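Local coordinates for Lmo2349 protein (Listeria monocytogenes, PDB 4GVO) that probably binds L-cystine or related amino acids for an ABC transporter, and holds histidine or S-oxy cysteine in one pocket, at residues T17-V22 with A74-K79; V13-Q18 with Y34-V39. One frame throughout, in Å; residues are numbered along the deposited sequence. Where two conformers were deposited one is given.

Contact 1: T17-V22 with A74-K79. With HIS (histidine), chain E.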
loop_
_atom_site.group_PDB
_atom_site.type_symbol
_atom_site.label_atom_id
_atom_site.label_comp_id
_atom_site.label_asym_id
_atom_site.label_seq_id
_atom_site.Cartn_x
_atom_site.Cartn_y
_atom_site.Cartn_z
ATOM N N THR A 17 4.092 -3.747 9.800
ATOM C CA THR A 17 4.100 -2.820 10.926
ATOM C C THR A 17 4.739 -1.488 10.579
ATOM O O THR A 17 4.870 -0.630 11.464
ATOM C CB THR A 17 4.858 -3.403 12.141
ATOM O OG1 THR A 17 6.247 -3.584 11.806
ATOM C CG2 THR A 17 4.208 -4.741 12.576
ATOM N N GLN A 18 5.036 -1.247 9.295
ATOM C CA GLN A 18 5.835 -0.091 8.907
ATOM C C GLN A 18 5.110 0.814 7.936
ATOM O O GLN A 18 5.743 1.523 7.154
ATOM C CB GLN A 18 7.156 -0.541 8.298
ATOM C CG GLN A 18 7.972 -1.424 9.228
ATOM C CD GLN A 18 8.456 -0.691 10.450
ATOM O OE1 GLN A 18 9.121 0.337 10.327
ATOM N NE2 GLN A 18 8.127 -1.208 11.643
ATOM N N PHE A 19 3.778 0.832 8.006
ATOM C CA PHE A 19 2.971 1.782 7.222
ATOM C C PHE A 19 2.128 2.598 8.188
ATOM O O PHE A 19 1.044 2.170 8.640
ATOM C CB PHE A 19 2.137 1.077 6.174
ATOM C CG PHE A 19 1.631 1.960 5.042
ATOM C CD1 PHE A 19 1.446 3.317 5.182
ATOM C CD2 PHE A 19 1.252 1.372 3.813
ATOM C CE1 PHE A 19 0.967 4.077 4.130
ATOM C CE2 PHE A 19 0.731 2.142 2.779
ATOM C CZ PHE A 19 0.617 3.505 2.939
ATOM N N PRO A 20 2.613 3.798 8.547
ATOM C CA PRO A 20 1.872 4.595 9.522
ATOM C C PRO A 20 0.419 4.805 9.132
ATOM O O PRO A 20 0.115 5.051 7.961
ATOM C CB PRO A 20 2.675 5.933 9.548
ATOM C CG PRO A 20 4.092 5.504 9.254
ATOM C CD PRO A 20 3.887 4.467 8.159
ATOM N N ASN A 21 -0.467 4.668 10.113
ATOM C CA ASN A 21 -1.888 4.774 9.933
ATOM C C ASN A 21 -2.564 3.683 9.119
ATOM O O ASN A 21 -3.788 3.737 8.921
ATOM C CB ASN A 21 -2.344 6.166 9.511
ATOM C CG ASN A 21 -2.590 7.083 10.716
ATOM O OD1 ASN A 21 -1.986 6.922 11.757
ATOM N ND2 ASN A 21 -3.407 8.087 10.525
ATOM N N VAL A 22 -1.796 2.695 8.692
ATOM C CA VAL A 22 -2.305 1.598 7.841
ATOM C C VAL A 22 -2.094 0.244 8.514
ATOM O O VAL A 22 -3.023 -0.539 8.682
ATOM C CB VAL A 22 -1.676 1.662 6.452
ATOM C CG1 VAL A 22 -1.878 0.357 5.690
ATOM C CG2 VAL A 22 -2.198 2.889 5.695
ATOM N N ALA A 74 -3.222 -8.164 3.743
ATOM C CA ALA A 74 -3.804 -6.806 3.880
ATOM C C ALA A 74 -2.691 -5.806 4.074
ATOM O O ALA A 74 -2.099 -5.773 5.143
ATOM C CB ALA A 74 -4.744 -6.767 5.086
ATOM N N HIS A 75 -2.326 -5.077 3.024
ATOM C CA HIS A 75 -1.291 -4.084 3.102
ATOM C C HIS A 75 -1.428 -3.093 1.971
ATOM O O HIS A 75 -0.498 -2.898 1.196
ATOM C CB HIS A 75 0.104 -4.756 3.068
ATOM C CG HIS A 75 1.237 -3.877 3.562
ATOM N ND1 HIS A 75 1.633 -2.725 2.936
ATOM C CD2 HIS A 75 2.068 -4.019 4.674
ATOM C CE1 HIS A 75 2.653 -2.171 3.648
ATOM N NE2 HIS A 75 2.939 -2.965 4.675
ATOM N N GLN A 76 -2.607 -2.508 1.832
ATOM C CA GLN A 76 -2.853 -1.544 0.747
ATOM C C GLN A 76 -2.456 -2.123 -0.613
ATOM O O GLN A 76 -1.814 -1.446 -1.437
ATOM C CB GLN A 76 -2.163 -0.231 1.034
ATOM C CG GLN A 76 -2.811 0.548 2.177
ATOM C CD GLN A 76 -4.158 1.111 1.787
ATOM O OE1 GLN A 76 -4.269 1.818 0.786
ATOM N NE2 GLN A 76 -5.187 0.771 2.556
ATOM N N MET A 77 -2.819 -3.386 -0.867
ATOM C CA MET A 77 -2.316 -4.054 -2.073
ATOM C C MET A 77 -3.100 -3.637 -3.323
ATOM O O MET A 77 -4.307 -3.878 -3.442
ATOM C CB MET A 77 -2.376 -5.590 -1.935
ATOM C CG MET A 77 -1.548 -6.111 -0.753
ATOM S SD MET A 77 0.195 -5.699 -0.807
ATOM C CE MET A 77 0.784 -6.937 -1.965
ATOM N N GLU A 78 -2.354 -3.050 -4.262
ATOM C CA GLU A 78 -2.865 -2.647 -5.550
ATOM C C GLU A 78 -3.098 -3.817 -6.459
ATOM O O GLU A 78 -2.247 -4.703 -6.584
ATOM C CB GLU A 78 -1.854 -1.693 -6.185
ATOM C CG GLU A 78 -1.761 -0.332 -5.500
ATOM C CD GLU A 78 -0.464 0.396 -5.897
ATOM O OE1 GLU A 78 -0.333 0.760 -7.094
ATOM O OE2 GLU A 78 0.430 0.574 -5.050
ATOM N N LYS A 79 -4.228 -3.816 -7.171
ATOM C CA LYS A 79 -4.468 -4.824 -8.169
ATOM C C LYS A 79 -3.599 -4.572 -9.390
ATOM O O LYS A 79 -3.538 -3.468 -9.887
ATOM C CB LYS A 79 -5.931 -4.895 -8.552
ATOM C CG LYS A 79 -6.219 -6.034 -9.523
ATOM C CD LYS A 79 -7.578 -5.929 -10.169
ATOM C CE LYS A 79 -8.676 -6.215 -9.195
ATOM N NZ LYS A 79 -9.964 -5.890 -9.857
HETATM N N HIS E . 0.318 -0.266 -2.458
HETATM C CA HIS E . 1.566 -1.090 -2.451
HETATM C C HIS E . 1.507 -2.246 -3.393
HETATM O O HIS E . 0.415 -2.548 -3.896
HETATM C CB HIS E . 1.853 -1.593 -1.048
HETATM C CG HIS E . 2.632 -0.604 -0.233
HETATM N ND1 HIS E . 2.128 0.600 0.072
HETATM C CD2 HIS E . 3.949 -0.631 0.285
HETATM C CE1 HIS E . 3.064 1.302 0.760
HETATM N NE2 HIS E . 4.151 0.528 0.903
HETATM O OXT HIS E . 2.557 -2.872 -3.667
HETATM O O HOH W 1 4.901 -2.422 6.574
#
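Phe-19 brings one corner of its ring, CD2, to within 3.8 Å of His-75 CE1, which lies at the ring edge near its plane. The two rings are oblique, with planes at 44°. With CG anti to the backbone N, the torsion (chi1 -161°) carries CE2 of Phe-19 to 3.2 Å from CE1 of the bound histidine. Val-22 lays CG2 3.6 Å above the centre of one Phe-19 face, while its CG1 presses on Gln-76 CG at 3.6 Å. A water bridges the segments, accepting from Gln-18 N and lying in the His-75 ring plane, 2.8 Å from His-75 NE2. Farther along, 74-79 meets the ligand's main chain: Glu-78 N donates to the ligand O at 2.8 Å, nearly straight at 174°, and Gln-76 O and Glu-78 OE2 lie 2.6 and 2.7 Å from the ligand N. This is amino-acid recognition by a family 3 solute-binding protein; Arg-83 and Asn-128 also bond to the ligand. The Gln-76 amide is held by Asp-35 and Asn-95. Around the contact, Phe-97 of strand 95-104 touches Phe-19, Phe-173 of helix 172-180 touches Val-22 and Gln-76, and strand 191-202 packs against Gln-76.

Contact 2: V13-Q18 with Y34-V39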
loop_
_atom_site.group_PDB
_atom_site.type_symbol
_atom_site.label_atom_id
_atom_site.label_comp_id
_atom_site.label_asym_id
_atom_site.label_seq_id
_atom_site.Cartn_x
_atom_site.Cartn_y
_atom_site.Cartn_z
ATOM N N VAL A 13 -3.971 -13.597 8.556
ATOM C CA VAL A 13 -3.807 -12.404 7.728
ATOM C C VAL A 13 -2.397 -11.874 7.847
ATOM O O VAL A 13 -1.971 -11.447 8.925
ATOM C CB VAL A 13 -4.811 -11.306 8.186
ATOM C CG1 VAL A 13 -4.724 -10.078 7.284
ATOM C CG2 VAL A 13 -6.245 -11.850 8.234
ATOM N N GLY A 14 -1.658 -11.871 6.747
ATOM C CA GLY A 14 -0.377 -11.235 6.723
ATOM C C GLY A 14 -0.512 -9.737 6.577
ATOM O O GLY A 14 -1.256 -9.263 5.723
ATOM N N THR A 15 0.228 -9.017 7.399
ATOM C CA THR A 15 0.334 -7.582 7.284
ATOM C C THR A 15 1.684 -7.112 7.767
ATOM O O THR A 15 2.516 -7.926 8.192
ATOM C CB THR A 15 -0.853 -6.900 8.004
ATOM O OG1 THR A 15 -0.937 -5.520 7.596
ATOM C CG2 THR A 15 -0.744 -6.980 9.532
ATOM N N GLY A 16 1.917 -5.813 7.699
ATOM C CA GLY A 16 3.164 -5.204 8.138
ATOM C C GLY A 16 3.000 -4.396 9.424
ATOM O O GLY A 16 1.935 -4.370 10.062
ATOM N N THR A 17 4.092 -3.747 9.800
ATOM C CA THR A 17 4.100 -2.820 10.926
ATOM C C THR A 17 4.739 -1.488 10.579
ATOM O O THR A 17 4.870 -0.630 11.464
ATOM C CB THR A 17 4.858 -3.403 12.141
ATOM O OG1 THR A 17 6.247 -3.584 11.806
ATOM C CG2 THR A 17 4.208 -4.741 12.576
ATOM N N GLN A 18 5.036 -1.247 9.295
ATOM C CA GLN A 18 5.835 -0.091 8.907
ATOM C C GLN A 18 5.110 0.814 7.936
ATOM O O GLN A 18 5.743 1.523 7.154
ATOM C CB GLN A 18 7.156 -0.541 8.298
ATOM C CG GLN A 18 7.972 -1.424 9.228
ATOM C CD GLN A 18 8.456 -0.691 10.450
ATOM O OE1 GLN A 18 9.121 0.337 10.327
ATOM N NE2 GLN A 18 8.127 -1.208 11.643
ATOM N N TYR A 34 -5.554 1.556 9.480
ATOM C CA TYR A 34 -6.709 1.337 8.609
ATOM C C TYR A 34 -6.911 -0.132 8.221
ATOM O O TYR A 34 -7.975 -0.663 8.361
ATOM C CB TYR A 34 -6.487 2.169 7.339
ATOM C CG TYR A 34 -7.647 2.214 6.373
ATOM C CD1 TYR A 34 -8.918 2.642 6.755
ATOM C CD2 TYR A 34 -7.474 1.837 5.064
ATOM C CE1 TYR A 34 -9.938 2.674 5.848
ATOM C CE2 TYR A 34 -8.516 1.909 4.130
ATOM C CZ TYR A 34 -9.746 2.314 4.527
ATOM O OH TYR A 34 -10.832 2.390 3.655
ATOM N N ASP A 35 -5.883 -0.788 7.694
ATOM C CA ASP A 35 -6.057 -2.136 7.170
ATOM C C ASP A 35 -6.338 -3.113 8.301
ATOM O O ASP A 35 -7.183 -4.020 8.158
ATOM C CB ASP A 35 -4.846 -2.573 6.373
ATOM C CG ASP A 35 -4.782 -1.971 4.979
ATOM O OD1 ASP A 35 -4.967 -0.736 4.858
ATOM O OD2 ASP A 35 -4.451 -2.731 4.005
ATOM N N VAL A 36 -5.621 -2.946 9.401
ATOM C CA VAL A 36 -5.802 -3.799 10.567
ATOM C C VAL A 36 -7.192 -3.653 11.143
ATOM O O VAL A 36 -7.882 -4.669 11.384
ATOM C CB VAL A 36 -4.718 -3.519 11.588
ATOM C CG1 VAL A 36 -4.986 -4.266 12.917
ATOM C CG2 VAL A 36 -3.358 -3.851 10.982
ATOM N N GLU A 37 -7.631 -2.406 11.339
ATOM C CA GLU A 37 -8.950 -2.167 11.884
ATOM C C GLU A 37 -10.058 -2.613 10.932
ATOM O O GLU A 37 -11.096 -3.126 11.375
ATOM C CB GLU A 37 -9.106 -0.715 12.322
ATOM C CG GLU A 37 -8.123 -0.362 13.444
ATOM C CD GLU A 37 -8.258 -1.149 14.738
ATOM O OE1 GLU A 37 -9.352 -1.689 15.029
ATOM O OE2 GLU A 37 -7.273 -1.193 15.513
ATOM N N LEU A 38 -9.841 -2.476 9.620
ATOM C CA LEU A 38 -10.827 -2.994 8.663
ATOM C C LEU A 38 -10.959 -4.513 8.788
ATOM O O LEU A 38 -12.051 -5.032 8.792
ATOM C CB LEU A 38 -10.498 -2.583 7.222
ATOM C CG LEU A 38 -11.489 -3.041 6.164
ATOM C CD1 LEU A 38 -12.893 -2.530 6.439
ATOM C CD2 LEU A 38 -10.965 -2.575 4.825
ATOM N N VAL A 39 -9.853 -5.236 8.839
ATOM C CA VAL A 39 -9.886 -6.684 9.007
ATOM C C VAL A 39 -10.627 -7.055 10.299
ATOM O O VAL A 39 -11.397 -8.008 10.338
ATOM C CB VAL A 39 -8.471 -7.298 8.948
ATOM C CG1 VAL A 39 -8.514 -8.749 9.398
ATOM C CG2 VAL A 39 -7.919 -7.177 7.543
#
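No flat group of the two segments carries the contact where Val-13 meets Val-39 and Thr-15 meets Val-36; the ring that joins in is Phe-53 of strand 49-55, which touches Val-13, Val-36 and Val-39. What faces what across the two segments is therefore a matter of methyls. Val-13 and Val-39 reach toward each other tip to tip, CG2 of the first lying 4.0 Å from CG1 of the second. On Val-39 the touching methyl is the one anti to the backbone N (chi1 169°). One helix turn earlier, Val-36 offers CG2 to Thr-15 CG2 at 4.3 Å, a looser touch. Thr-15 divides its branches: with OG1 anti to its own N (chi1 -165°), the hydroxyl is bonded to the backbone O of Ala-74 and the methyl is left to meet the helix. The backbones stay well apart, 7.9 Å between CA of Thr-15 and CA of Val-36. Leu-31 covers Thr-15 and Val-36. Helix 34-44 thus packs on the sheet as the helix of a beta-alpha-beta crossover, between the parallel neighbours 9-15 and 49-55. With just methyl groups meeting across the two segments, the contact is plain apolar packing that does not depend on charge or on precise bond directions; the buried polar atoms find their partners outside it, the Thr-15 hydroxyl as described and the Asp-35 carboxylate at Gln-76 and the hydroxyl of Tyr-94.

From the N terminus, strand 9-15 leads through residues 16-17 to the short strand 18-19, and both contacts start from this stretch, sharing Thr-17 and Gln-18. Contact 2 closes the shorter loop, the 15 residues holding the small antiparallel strands before helix 34-44. Contact 1 closes the longer one, 51 residues that take in this helix, strand 49-55 and helix 61-66. Because the pairs 13-39 and 15-36 begin before residue 19 and end between 22 and 75, the two loops cross. They also meet directly, through Ala-74 with Thr-15 and Gln-76 with Asp-35, tying sheet and helix to the ligand-binding loop.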